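Local coordinates for protein 3-deoxy-manno-octulosonate cytidylyltransferase (Escherichia coli, PDB 1H7E) that catalyses the transfer of CMP from CTP to the eight-carbon sugar KDO, releasing diphosphate and so activating the sugar, probably for lipopolysaccharide synthesis, at residues 22-26 / 233-238; 45-51 / 65-71; 97-101 / 222-226; 117-123 / 176-182; 124-128 / 216-220. Residue numbers count along the deposited sequence, not the author numbering.

Interaction 1 of 5, residues 22-26 / 233-238; sequences LDIVG and VRALMA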
# COMPACT_ATOMS: atom_id res chain seq x y z
N LEU A 22 -14.90 12.87 -31.12
CA LEU A 22 -15.07 11.70 -31.99
C LEU A 22 -16.52 11.26 -32.00
O LEU A 22 -17.20 11.33 -30.98
CB LEU A 22 -14.21 10.53 -31.52
CG LEU A 22 -12.71 10.51 -31.81
CD1 LEU A 22 -12.12 9.32 -31.07
CD2 LEU A 22 -12.44 10.40 -33.31
N ASP A 23 -16.99 10.76 -33.14
CA ASP A 23 -18.37 10.33 -33.26
C ASP A 23 -18.63 8.89 -32.83
O ASP A 23 -17.92 7.97 -33.21
CB ASP A 23 -18.89 10.53 -34.69
CG ASP A 23 -20.39 10.32 -34.79
OD1 ASP A 23 -20.85 9.15 -34.86
OD2 ASP A 23 -21.11 11.34 -34.78
N ILE A 24 -19.67 8.72 -32.04
CA ILE A 24 -20.10 7.41 -31.58
C ILE A 24 -21.62 7.47 -31.77
O ILE A 24 -22.30 8.26 -31.10
CB ILE A 24 -19.74 7.15 -30.08
CG1 ILE A 24 -18.22 7.25 -29.86
CG2 ILE A 24 -20.25 5.78 -29.63
CD1 ILE A 24 -17.81 7.15 -28.40
N VAL A 25 -22.14 6.67 -32.70
CA VAL A 25 -23.58 6.63 -33.00
C VAL A 25 -24.24 8.02 -33.18
O VAL A 25 -25.29 8.30 -32.59
CB VAL A 25 -24.42 5.72 -32.01
CG1 VAL A 25 -23.99 4.26 -32.13
CG2 VAL A 25 -24.31 6.18 -30.56
N GLY A 26 -23.58 8.88 -33.96
CA GLY A 26 -24.13 10.20 -34.24
C GLY A 26 -23.94 11.34 -33.24
O GLY A 26 -24.48 12.42 -33.48
N VAL A 233 -16.50 -0.13 -28.85
CA VAL A 233 -17.41 0.77 -28.17
C VAL A 233 -18.55 1.17 -29.13
O VAL A 233 -19.71 1.20 -28.71
CB VAL A 233 -16.68 2.02 -27.62
CG1 VAL A 233 -17.69 3.06 -27.13
CG2 VAL A 233 -15.78 1.60 -26.47
N ARG A 234 -18.23 1.43 -30.40
CA ARG A 234 -19.25 1.79 -31.39
C ARG A 234 -20.27 0.67 -31.54
O ARG A 234 -21.48 0.91 -31.54
CB ARG A 234 -18.64 2.11 -32.76
CG ARG A 234 -18.11 3.52 -32.87
CD ARG A 234 -17.74 3.86 -34.30
NE ARG A 234 -17.35 5.26 -34.43
CZ ARG A 234 -16.11 5.68 -34.66
NH1 ARG A 234 -15.13 4.80 -34.80
NH2 ARG A 234 -15.85 6.98 -34.76
N ALA A 235 -19.77 -0.57 -31.64
CA ALA A 235 -20.62 -1.75 -31.77
C ALA A 235 -21.43 -1.99 -30.48
O ALA A 235 -22.64 -2.28 -30.54
CB ALA A 235 -19.77 -2.98 -32.10
N LEU A 236 -20.75 -1.85 -29.34
CA LEU A 236 -21.35 -2.05 -28.02
C LEU A 236 -22.41 -1.01 -27.66
O LEU A 236 -23.43 -1.34 -27.04
CB LEU A 236 -20.23 -2.06 -26.96
CG LEU A 236 -19.99 -3.30 -26.08
CD1 LEU A 236 -20.47 -4.59 -26.76
CD2 LEU A 236 -18.51 -3.38 -25.73
N MET A 237 -22.17 0.24 -28.05
CA MET A 237 -23.09 1.34 -27.79
C MET A 237 -24.32 1.23 -28.69
O MET A 237 -25.42 1.60 -28.29
CB MET A 237 -22.41 2.69 -28.02
CG MET A 237 -23.04 3.86 -27.26
SD MET A 237 -22.18 4.20 -25.72
CE MET A 237 -20.85 5.20 -26.31
N ALA A 238 -24.11 0.73 -29.92
CA ALA A 238 -25.17 0.53 -30.92
C ALA A 238 -26.06 -0.67 -30.56
O ALA A 238 -27.27 -0.65 -30.78
CB ALA A 238 -24.57 0.34 -32.31

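Interaction 2 of 5, residues 45-51 / 65-71; sequences EVWVATD and KAIMTRN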
# COMPACT_ATOMS: atom_id res chain seq x y z
N GLU A 45 -25.24 19.84 -10.62
CA GLU A 45 -24.83 20.37 -11.92
C GLU A 45 -23.75 19.49 -12.53
O GLU A 45 -23.02 18.81 -11.82
CB GLU A 45 -24.22 21.77 -11.77
CG GLU A 45 -25.07 22.84 -11.10
CD GLU A 45 -24.25 24.03 -10.60
OE1 GLU A 45 -23.25 24.38 -11.25
OE2 GLU A 45 -24.61 24.60 -9.55
N VAL A 46 -23.62 19.58 -13.84
CA VAL A 46 -22.62 18.83 -14.57
C VAL A 46 -21.88 19.83 -15.44
O VAL A 46 -22.49 20.59 -16.20
CB VAL A 46 -23.24 17.71 -15.44
CG1 VAL A 46 -22.15 16.98 -16.21
CG2 VAL A 46 -23.99 16.71 -14.55
N TRP A 47 -20.55 19.83 -15.31
CA TRP A 47 -19.68 20.73 -16.06
C TRP A 47 -18.58 20.04 -16.84
O TRP A 47 -18.01 19.06 -16.38
CB TRP A 47 -18.96 21.66 -15.09
CG TRP A 47 -19.84 22.63 -14.41
CD1 TRP A 47 -20.59 22.43 -13.28
CD2 TRP A 47 -20.01 24.00 -14.77
NE1 TRP A 47 -21.22 23.60 -12.92
CE2 TRP A 47 -20.89 24.58 -13.83
CE3 TRP A 47 -19.51 24.80 -15.82
CZ2 TRP A 47 -21.27 25.92 -13.88
CZ3 TRP A 47 -19.89 26.12 -15.87
CH2 TRP A 47 -20.76 26.67 -14.91
N VAL A 48 -18.20 20.62 -17.98
CA VAL A 48 -17.10 20.12 -18.80
C VAL A 48 -16.00 21.16 -18.62
O VAL A 48 -16.23 22.36 -18.84
CB VAL A 48 -17.47 20.01 -20.29
CG1 VAL A 48 -16.25 19.64 -21.11
CG2 VAL A 48 -18.57 18.98 -20.51
N ALA A 49 -14.83 20.71 -18.16
CA ALA A 49 -13.69 21.60 -17.93
C ALA A 49 -12.74 21.39 -19.10
O ALA A 49 -12.27 20.28 -19.34
CB ALA A 49 -13.01 21.24 -16.61
N THR A 50 -12.50 22.46 -19.86
CA THR A 50 -11.64 22.34 -21.01
C THR A 50 -10.68 23.50 -21.16
O THR A 50 -10.82 24.52 -20.49
CB THR A 50 -12.48 22.21 -22.30
OG1 THR A 50 -11.62 21.93 -23.41
CG2 THR A 50 -13.24 23.47 -22.58
N ASP A 51 -9.67 23.30 -22.00
CA ASP A 51 -8.66 24.32 -22.28
C ASP A 51 -8.68 24.69 -23.77
O ASP A 51 -7.87 25.50 -24.22
CB ASP A 51 -7.25 23.85 -21.85
CG ASP A 51 -6.80 22.55 -22.55
OD1 ASP A 51 -7.59 21.92 -23.27
OD2 ASP A 51 -5.62 22.17 -22.36
N LYS A 65 -22.88 22.73 -19.96
CA LYS A 65 -22.08 23.78 -19.34
C LYS A 65 -20.59 23.49 -19.47
O LYS A 65 -20.13 22.38 -19.16
CB LYS A 65 -22.44 23.93 -17.87
CG LYS A 65 -23.91 24.14 -17.59
CD LYS A 65 -24.16 24.22 -16.09
CE LYS A 65 -25.61 24.48 -15.79
NZ LYS A 65 -25.79 24.80 -14.34
N ALA A 66 -19.85 24.47 -19.98
CA ALA A 66 -18.40 24.35 -20.15
C ALA A 66 -17.73 25.49 -19.38
O ALA A 66 -18.34 26.55 -19.17
CB ALA A 66 -18.02 24.41 -21.63
N ILE A 67 -16.52 25.25 -18.90
CA ILE A 67 -15.76 26.26 -18.18
C ILE A 67 -14.34 26.15 -18.70
O ILE A 67 -13.79 25.04 -18.79
CB ILE A 67 -15.83 26.08 -16.65
CG1 ILE A 67 -14.93 27.10 -15.95
CG2 ILE A 67 -15.48 24.65 -16.25
CD1 ILE A 67 -15.18 27.23 -14.49
N MET A 68 -13.80 27.26 -19.18
CA MET A 68 -12.45 27.30 -19.70
C MET A 68 -11.48 27.32 -18.53
O MET A 68 -11.70 28.01 -17.52
CB MET A 68 -12.24 28.52 -20.58
CG MET A 68 -12.87 28.42 -21.96
SD MET A 68 -11.98 27.32 -23.07
CE MET A 68 -10.49 28.28 -23.43
N THR A 69 -10.41 26.55 -18.67
CA THR A 69 -9.40 26.44 -17.63
C THR A 69 -8.05 26.67 -18.29
O THR A 69 -7.97 26.77 -19.51
CB THR A 69 -9.44 25.03 -16.96
OG1 THR A 69 -9.30 24.01 -17.96
CG2 THR A 69 -10.77 24.81 -16.24
N ARG A 70 -6.99 26.81 -17.49
CA ARG A 70 -5.66 27.02 -18.05
C ARG A 70 -5.16 25.78 -18.79
O ARG A 70 -5.55 24.65 -18.47
CB ARG A 70 -4.68 27.42 -16.96
CG ARG A 70 -5.00 28.77 -16.35
CD ARG A 70 -3.85 29.28 -15.51
NE ARG A 70 -3.60 28.41 -14.37
CZ ARG A 70 -4.24 28.49 -13.21
NH1 ARG A 70 -5.18 29.41 -13.02
NH2 ARG A 70 -3.93 27.65 -12.22
N ASN A 71 -4.33 25.99 -19.81
CA ASN A 71 -3.75 24.88 -20.58
C ASN A 71 -2.41 24.44 -19.99
O ASN A 71 -1.91 23.36 -20.33
CB ASN A 71 -3.60 25.26 -22.06
CG ASN A 71 -2.92 26.61 -22.26
OD1 ASN A 71 -3.54 27.57 -22.73
ND2 ASN A 71 -1.63 26.70 -21.92

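Interaction 3 of 5, residues 97-101 / 222-226; sequences GDEPM and PGVDT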
# COMPACT_ATOMS: atom_id res chain seq x y z
N GLY A 97 -13.42 12.14 -19.51
CA GLY A 97 -14.13 12.51 -20.72
C GLY A 97 -14.02 11.52 -21.86
O GLY A 97 -14.62 11.73 -22.92
N ASP A 98 -13.27 10.43 -21.63
CA ASP A 98 -13.07 9.41 -22.66
C ASP A 98 -13.63 8.01 -22.36
O ASP A 98 -13.25 7.02 -22.99
CB ASP A 98 -11.58 9.33 -23.09
CG ASP A 98 -10.64 8.93 -21.94
OD1 ASP A 98 -11.11 8.70 -20.80
OD2 ASP A 98 -9.42 8.85 -22.19
N GLU A 99 -14.53 7.92 -21.38
CA GLU A 99 -15.16 6.65 -21.04
C GLU A 99 -16.67 6.84 -21.23
O GLU A 99 -17.42 7.05 -20.27
CB GLU A 99 -14.83 6.23 -19.60
CG GLU A 99 -13.37 5.85 -19.36
CD GLU A 99 -13.08 5.54 -17.89
OE1 GLU A 99 -13.79 4.69 -17.31
OE2 GLU A 99 -12.16 6.16 -17.31
N PRO A 100 -17.13 6.77 -22.48
CA PRO A 100 -18.56 6.94 -22.82
C PRO A 100 -19.50 5.88 -22.27
O PRO A 100 -20.71 6.08 -22.22
CB PRO A 100 -18.55 6.91 -24.35
CG PRO A 100 -17.46 5.91 -24.64
CD PRO A 100 -16.36 6.35 -23.68
N MET A 101 -18.96 4.74 -21.85
CA MET A 101 -19.80 3.66 -21.36
C MET A 101 -19.97 3.60 -19.84
O MET A 101 -20.42 2.59 -19.30
CB MET A 101 -19.32 2.32 -21.91
CG MET A 101 -19.43 2.26 -23.44
SD MET A 101 -19.54 0.60 -24.06
CE MET A 101 -21.14 0.07 -23.31
N PRO A 222 -15.33 -1.07 -21.96
CA PRO A 222 -14.04 -0.63 -22.49
C PRO A 222 -13.98 0.88 -22.77
O PRO A 222 -14.82 1.44 -23.49
CB PRO A 222 -13.88 -1.49 -23.75
CG PRO A 222 -15.30 -1.69 -24.20
CD PRO A 222 -16.00 -1.99 -22.90
N GLY A 223 -13.04 1.56 -22.10
CA GLY A 223 -12.85 2.99 -22.30
C GLY A 223 -12.15 3.19 -23.63
O GLY A 223 -11.39 2.32 -24.07
N VAL A 224 -12.39 4.33 -24.28
CA VAL A 224 -11.77 4.59 -25.58
C VAL A 224 -10.38 5.20 -25.49
O VAL A 224 -10.21 6.33 -25.03
CB VAL A 224 -12.67 5.46 -26.47
CG1 VAL A 224 -12.04 5.64 -27.85
CG2 VAL A 224 -14.05 4.83 -26.60
N ASP A 225 -9.39 4.44 -25.97
CA ASP A 225 -7.98 4.85 -25.97
C ASP A 225 -7.36 4.52 -27.34
O ASP A 225 -6.66 5.35 -27.93
CB ASP A 225 -7.22 4.10 -24.87
CG ASP A 225 -6.50 5.03 -23.90
OD1 ASP A 225 -6.78 6.25 -23.89
OD2 ASP A 225 -5.64 4.53 -23.13
N THR A 226 -7.64 3.32 -27.83
CA THR A 226 -7.13 2.83 -29.12
C THR A 226 -8.30 2.58 -30.10
O THR A 226 -9.43 2.29 -29.66
CB THR A 226 -6.31 1.51 -28.91
OG1 THR A 226 -5.69 1.10 -30.13
CG2 THR A 226 -7.20 0.38 -28.41
O HOH W 1 -16.16 3.49 -21.21

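Interaction 4 of 5, residues 117-123 / 176-182; sequences DPALPVA and YAYRRDV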
# COMPACT_ATOMS: atom_id res chain seq x y z
N ASP A 117 -20.29 8.65 4.98
CA ASP A 117 -19.17 8.91 5.89
C ASP A 117 -18.63 10.33 5.63
O ASP A 117 -17.84 10.56 4.70
CB ASP A 117 -18.06 7.85 5.71
CG ASP A 117 -16.92 8.02 6.70
OD1 ASP A 117 -16.95 8.99 7.49
OD2 ASP A 117 -15.98 7.19 6.69
N PRO A 118 -19.06 11.30 6.46
CA PRO A 118 -18.69 12.72 6.39
C PRO A 118 -17.19 12.99 6.57
O PRO A 118 -16.69 14.03 6.13
CB PRO A 118 -19.49 13.33 7.54
CG PRO A 118 -20.69 12.40 7.67
CD PRO A 118 -20.03 11.07 7.55
N ALA A 119 -16.49 12.07 7.23
CA ALA A 119 -15.05 12.21 7.47
C ALA A 119 -14.18 11.72 6.32
O ALA A 119 -12.97 11.90 6.37
CB ALA A 119 -14.66 11.48 8.73
N LEU A 120 -14.79 11.06 5.32
CA LEU A 120 -14.06 10.51 4.17
C LEU A 120 -13.64 11.62 3.22
O LEU A 120 -14.48 12.31 2.65
CB LEU A 120 -14.93 9.47 3.45
CG LEU A 120 -14.28 8.78 2.25
CD1 LEU A 120 -12.96 8.07 2.66
CD2 LEU A 120 -15.29 7.79 1.66
N PRO A 121 -12.32 11.78 2.99
CA PRO A 121 -11.88 12.85 2.09
C PRO A 121 -12.00 12.57 0.60
O PRO A 121 -12.36 13.47 -0.17
CB PRO A 121 -10.40 13.04 2.48
CG PRO A 121 -10.20 12.18 3.74
CD PRO A 121 -11.17 11.08 3.59
N VAL A 122 -11.67 11.34 0.19
CA VAL A 122 -11.65 10.95 -1.21
C VAL A 122 -12.15 9.52 -1.38
O VAL A 122 -11.91 8.67 -0.52
CB VAL A 122 -10.19 10.99 -1.77
CG1 VAL A 122 -10.15 10.69 -3.27
CG2 VAL A 122 -9.51 12.33 -1.45
N ALA A 123 -12.87 9.28 -2.47
CA ALA A 123 -13.38 7.95 -2.78
C ALA A 123 -13.13 7.68 -4.27
O ALA A 123 -13.04 8.61 -5.08
CB ALA A 123 -14.86 7.84 -2.45
N TYR A 176 -13.06 9.72 -9.44
CA TYR A 176 -12.85 10.16 -8.06
C TYR A 176 -13.91 11.12 -7.55
O TYR A 176 -14.50 11.86 -8.34
CB TYR A 176 -11.53 10.92 -7.96
CG TYR A 176 -10.29 10.16 -8.32
CD1 TYR A 176 -9.85 10.09 -9.64
CD2 TYR A 176 -9.51 9.56 -7.33
CE1 TYR A 176 -8.66 9.43 -9.97
CE2 TYR A 176 -8.32 8.91 -7.64
CZ TYR A 176 -7.90 8.85 -8.95
OH TYR A 176 -6.71 8.25 -9.26
N ALA A 177 -14.15 11.09 -6.24
CA ALA A 177 -15.05 12.02 -5.55
C ALA A 177 -14.15 12.68 -4.50
O ALA A 177 -13.46 11.99 -3.73
CB ALA A 177 -16.21 11.30 -4.87
N TYR A 178 -14.09 14.01 -4.49
CA TYR A 178 -13.26 14.74 -3.54
C TYR A 178 -14.10 15.69 -2.73
O TYR A 178 -14.98 16.34 -3.27
CB TYR A 178 -12.26 15.66 -4.26
CG TYR A 178 -11.28 14.98 -5.17
CD1 TYR A 178 -10.05 14.54 -4.70
CD2 TYR A 178 -11.56 14.82 -6.52
CE1 TYR A 178 -9.11 13.97 -5.54
CE2 TYR A 178 -10.62 14.25 -7.39
CZ TYR A 178 -9.40 13.84 -6.88
OH TYR A 178 -8.46 13.30 -7.72
N ARG A 179 -13.81 15.76 -1.43
CA ARG A 179 -14.46 16.71 -0.54
C ARG A 179 -13.80 18.07 -0.91
O ARG A 179 -12.63 18.12 -1.33
CB ARG A 179 -14.11 16.38 0.91
CG ARG A 179 -15.24 16.48 1.86
CD ARG A 179 -15.72 15.10 2.18
NE ARG A 179 -17.15 15.09 2.48
CZ ARG A 179 -17.88 13.99 2.63
NH1 ARG A 179 -17.30 12.79 2.52
NH2 ARG A 179 -19.18 14.09 2.86
N ARG A 180 -14.55 19.16 -0.76
CA ARG A 180 -14.04 20.49 -1.09
C ARG A 180 -12.73 20.86 -0.38
O ARG A 180 -11.79 21.38 -1.01
CB ARG A 180 -15.13 21.55 -0.78
CG ARG A 180 -14.75 22.97 -1.17
CD ARG A 180 -15.93 23.94 -1.00
NE ARG A 180 -15.49 25.33 -1.17
CZ ARG A 180 -15.41 25.99 -2.32
NH1 ARG A 180 -15.77 25.41 -3.46
NH2 ARG A 180 -14.90 27.21 -2.35
N ASP A 181 -12.63 20.56 0.91
CA ASP A 181 -11.42 20.90 1.66
C ASP A 181 -10.15 20.22 1.16
O ASP A 181 -9.06 20.76 1.34
CB ASP A 181 -11.61 20.71 3.17
CG ASP A 181 -12.02 19.29 3.53
OD1 ASP A 181 -13.14 19.11 4.04
OD2 ASP A 181 -11.21 18.36 3.33
N VAL A 182 -10.28 19.07 0.50
CA VAL A 182 -9.10 18.38 -0.04
C VAL A 182 -8.53 19.17 -1.21
O VAL A 182 -7.32 19.38 -1.31
CB VAL A 182 -9.42 16.94 -0.51
CG1 VAL A 182 -8.20 16.30 -1.17
CG2 VAL A 182 -9.85 16.10 0.69

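Interaction 5 of 5, residues 124-128 / 216-220; sequences TLCHA and EVAAT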
# COMPACT_ATOMS: atom_id res chain seq x y z
N THR A 124 -12.95 6.41 -4.63
CA THR A 124 -12.71 6.03 -6.00
C THR A 124 -13.28 4.63 -6.21
O THR A 124 -13.85 4.05 -5.27
CB THR A 124 -11.21 6.13 -6.38
OG1 THR A 124 -11.07 5.96 -7.80
CG2 THR A 124 -10.37 5.04 -5.63
N LEU A 125 -13.16 4.11 -7.42
CA LEU A 125 -13.71 2.80 -7.76
C LEU A 125 -12.69 1.75 -8.20
O LEU A 125 -11.58 2.08 -8.60
CB LEU A 125 -14.74 2.96 -8.89
CG LEU A 125 -15.96 3.87 -8.62
CD1 LEU A 125 -16.76 4.00 -9.91
CD2 LEU A 125 -16.81 3.31 -7.48
N CYS A 126 -13.11 0.49 -8.13
CA CYS A 126 -12.28 -0.63 -8.56
C CYS A 126 -13.18 -1.81 -8.93
O CYS A 126 -14.38 -1.84 -8.59
CB CYS A 126 -11.31 -1.03 -7.43
SG CYS A 126 -12.07 -1.77 -6.01
N HIS A 127 -12.65 -2.75 -9.72
CA HIS A 127 -13.40 -3.97 -10.06
C HIS A 127 -12.41 -5.13 -10.17
O HIS A 127 -11.21 -4.91 -10.38
CB HIS A 127 -14.27 -3.82 -11.33
CG HIS A 127 -13.51 -3.69 -12.61
ND1 HIS A 127 -12.91 -4.76 -13.24
CD2 HIS A 127 -13.29 -2.62 -13.42
CE1 HIS A 127 -12.36 -4.35 -14.37
NE2 HIS A 127 -12.58 -3.06 -14.50
N ALA A 128 -12.89 -6.35 -9.93
CA ALA A 128 -12.04 -7.54 -9.99
C ALA A 128 -11.51 -7.84 -11.39
O ALA A 128 -12.20 -7.61 -12.38
CB ALA A 128 -12.79 -8.75 -9.45
N GLU A 216 -15.87 -1.31 -4.63
CA GLU A 216 -15.90 -2.31 -5.68
C GLU A 216 -17.20 -2.35 -6.49
O GLU A 216 -18.29 -2.36 -5.91
CB GLU A 216 -15.60 -3.69 -5.09
CG GLU A 216 -15.37 -4.73 -6.15
CD GLU A 216 -15.07 -6.11 -5.61
OE1 GLU A 216 -14.62 -6.26 -4.46
OE2 GLU A 216 -15.28 -7.06 -6.37
N VAL A 217 -17.09 -2.35 -7.82
CA VAL A 217 -18.25 -2.43 -8.72
C VAL A 217 -17.98 -3.55 -9.74
O VAL A 217 -16.91 -4.16 -9.71
CB VAL A 217 -18.52 -1.10 -9.46
CG1 VAL A 217 -18.86 -0.01 -8.46
CG2 VAL A 217 -17.34 -0.71 -10.35
N ALA A 218 -18.94 -3.82 -10.63
CA ALA A 218 -18.78 -4.86 -11.66
C ALA A 218 -17.79 -4.39 -12.75
O ALA A 218 -17.52 -3.19 -12.85
CB ALA A 218 -20.12 -5.19 -12.27
N ALA A 219 -17.23 -5.33 -13.52
CA ALA A 219 -16.30 -4.97 -14.59
C ALA A 219 -16.95 -3.90 -15.47
O ALA A 219 -18.09 -4.07 -15.91
CB ALA A 219 -15.92 -6.20 -15.42
N THR A 220 -16.25 -2.80 -15.69
CA THR A 220 -16.78 -1.70 -16.49
C THR A 220 -16.64 -1.95 -17.99
O THR A 220 -16.10 -2.98 -18.41
CB THR A 220 -16.11 -0.35 -16.11
OG1 THR A 220 -14.70 -0.45 -16.30
CG2 THR A 220 -16.41 0.01 -14.64
O HOH W 2 -11.83 -1.88 -16.89
O HOH W 3 -15.54 -6.59 -9.12

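Interaction 1 of 5, residues 22-26 / 233-238
A tight beta hairpin, formed by strands 23-24 and 27-28, is pressed against the C-terminal helix 227-243, so the contact ties an early piece of the nucleotidyltransferase chain to its last helix. The hairpin's own turn is set by Asp23, whose OD1 accepts from Gly26 N at 2.9 Å in an Asx motif. Val25, with both phi and psi near +47°, turns its CA-to-CB bond toward the helix.

Apolar packing joins four pairs of side chains. Met237, one turn after Val233, brings CE to 3.4 Å from Ile24 CG2, while its CG is 4.2 Å from Val25 CG2. Ile24 CD1 also meets Val233 CG1 at 4.3 Å, and Val25 CG1 rests 4.0 Å from Ala238 CB. Met29 and His32 of helix 29-38 close in on the same side chains, and the backbone O of Ile24 is hydrogen-bonded to His32.

The polar part belongs to Arg234, which is covered about as much as Ile24. Its CA-to-CB bond runs sideways, but the edge of the guanidinium meets a single carbonyl: Arg234 NH2 donates to Asp23 O at 2.8 Å, and NE adds a weak bond to that same oxygen at 3.0 Å.

Interaction 2 of 5, residues 45-51 / 65-71
Glu45 OE1 accepts from the indole NE1 of Trp47 at 2.7 Å; Lys65 NZ lies 4.0 Å from that OE1, too far for a salt bridge, and OE2 pairs with Lys2 instead. The side chain of Val46 packs on helix 29-38, against Tyr34. Trp47 folds its ring back over the edge strand, so that Lys65 CB sits over the six-membered ring, 3.9 Å from its centroid in a CH-pi contact, and Ile67 CB lies 4.0 Å from Trp47 CE3.

From Val48 the parallel pairing is regular: Val48 N donates to Lys65 O at 2.9 Å and Ile67 N to Val48 O at 2.9 Å. Strand 45-50, helix 53-61 and strand 65-68 form a beta-alpha-beta unit of the Rossmann-like sheet of the GT-A fold, with 65-68 at its edge. Helix 53-61 packs on the face bearing Val48, Thr50 and Ala66. On the other face, Ala49 CB meets Ile67 CG2 at 4.2 Å, near helix 76-86.

Thr50 N bonds to Ile67 O at 3.1 Å, and Thr50 O receives Thr69 N at 2.8 Å; Thr50 OG1 is held by Ala9 O. Past the strand end, Asp51 CB comes within 3.9 Å of Arg70 O.

Interaction 3 of 5, residues 97-101 / 222-226
This is a loop-to-loop contact at the C-terminal ends of the parallel strands of the central sheet: residues 97-101 follow strand 91-94, and residues 222-226 lead into the last helix, 227-243. Neither segment is regular structure, and one direct hydrogen bond joins them, from Val224 N to Asp98 O at 3.1 Å. Around that bond the backbones run close, with CA atoms of Glu99 and Gly223 4.5 Å apart. Glycine suits this spot, since a beta carbon on Gly223 would point at the other loop and come tight against Glu99 CG, which now lies 4.1 Å from Gly223 CA.

Pro100 CD packs on Val224 CG2 at 4.0 Å. A water bridges the loops as well, accepting from Met101 N at 3.1 Å and donating, weakly, to Pro222 O at 3.3 Å.

Two carboxylates also come near each other, Asp98 OD2 and Asp225 OD1 being 4.1 Å apart. Lys19, in a salt bridge with Asp98 and touching Asp225, probably eases the repulsion. In GT-A nucleotidyltransferases the loops at this end of the sheet usually border the substrate cleft.

Pro100 and Val224 are closed over by Met29 of helix 29-38, while helix 227-243 sends Met237 onto Pro100 and Val233 onto Val224, so both helices pack on this pair of side chains.

Interaction 4 of 5, residues 117-123 / 176-182
Arg179 stands out here, because its guanidinium is bonded to backbone carbonyls of a turn. Its NH1 donates to Leu120 O at 2.9 Å and weakly to Asp117 O at 3.2 Å, while Pro118 O lies over one face of the group, 3.7 Å from Arg179 CZ. The carbonyls come from the type I turn 117-120, which follows helix 104-116; Met114 O of that helix is a further acceptor for NH1. Asp117 shapes the turn as well, its OD1 taking Ala119 N at 3.1 Å in an Asx turn, while its OD2 forms a salt bridge with Arg213.

Beyond the turn the chain enters strand 122-129, which runs antiparallel to strand 169-179 within the mixed central sheet. Ala123 and Ala177 are a hydrogen-bonded pair, each N 3.0 Å from the other's O. Val122 and Tyr178 are the next, non-hydrogen-bonded pair, and Pro121 O accepts Arg179 N at 3.0 Å. Since Arg179 is also the N-cap of helix 180-185, the pairing continues right up to the helix start. There Val182 CG2 packs on Pro121 CB at 3.6 Å, and Val182 CG1 on Val122 CG2 at 4.2 Å.

Helix 104-116 lies on the face of Ala123 and Ala177, with Leu110 and Met114. A single nitrogen, Arg179 NH1, thus gathers Leu120 O, Met114 O and, weakly, Asp117 O, so a positive charge binds turn and helix end to the strand.

Interaction 5 of 5, residues 124-128 / 216-220
His127 adopts chi1 near +69° (p), which lays its imidazole flat against the chain of residues 216-220: Ala219 CA sits over the ring face, 3.7 Å from the centroid, in a CH-pi contact. The same conformer lets His127 ND1 donate to Ala128 O at 3.1 Å, while NE2 meets a water at 2.8 Å that also lies 3.3 Å from Thr220 OG1.

At Cys126, strand 122-129 pairs in parallel with the end of edge strand 212-216 of the central sheet. Val217 N donates to Cys126 O at 2.9 Å, and the chain then runs off almost at right angles to the strand, with 82° between end-to-end directions. Val217, with chi1 m, sets CG1 4.0 Å from Leu125 CD2, next to Asp106 of helix 104-116.

Glu216 is extended (chi1 and chi2 t), carrying its carboxylate past Cys126 to a salt bridge with Arg168. Glu216 OE2 also accepts at 2.8 Å from a second water, which takes Ala128 N at 2.8 Å and donates to Val217 O at 2.9 Å.

How the interactions relate
Interactions 2, 4 and 5 all belong to the seven-stranded sheet, but at different places: interaction 2 builds one edge by parallel pairing, interaction 4 joins two inner strands, and interaction 5 works at the opposite edge, about 27 Å from interaction 2 between centres. Interactions 4 and 5 share strand 122-129 and touch through Tyr176 and Thr124; the former has mostly buried contact residues, whereas the latter is more exposed and adds water bridges to its one direct bond. Interactions 1 and 3 lie off the sheet and join through Val233 and Met237 packing on Pro100. There, side-chain packing and a few single bonds replace repeated backbone pairing. Residues 216-220 lead directly toward 222-226.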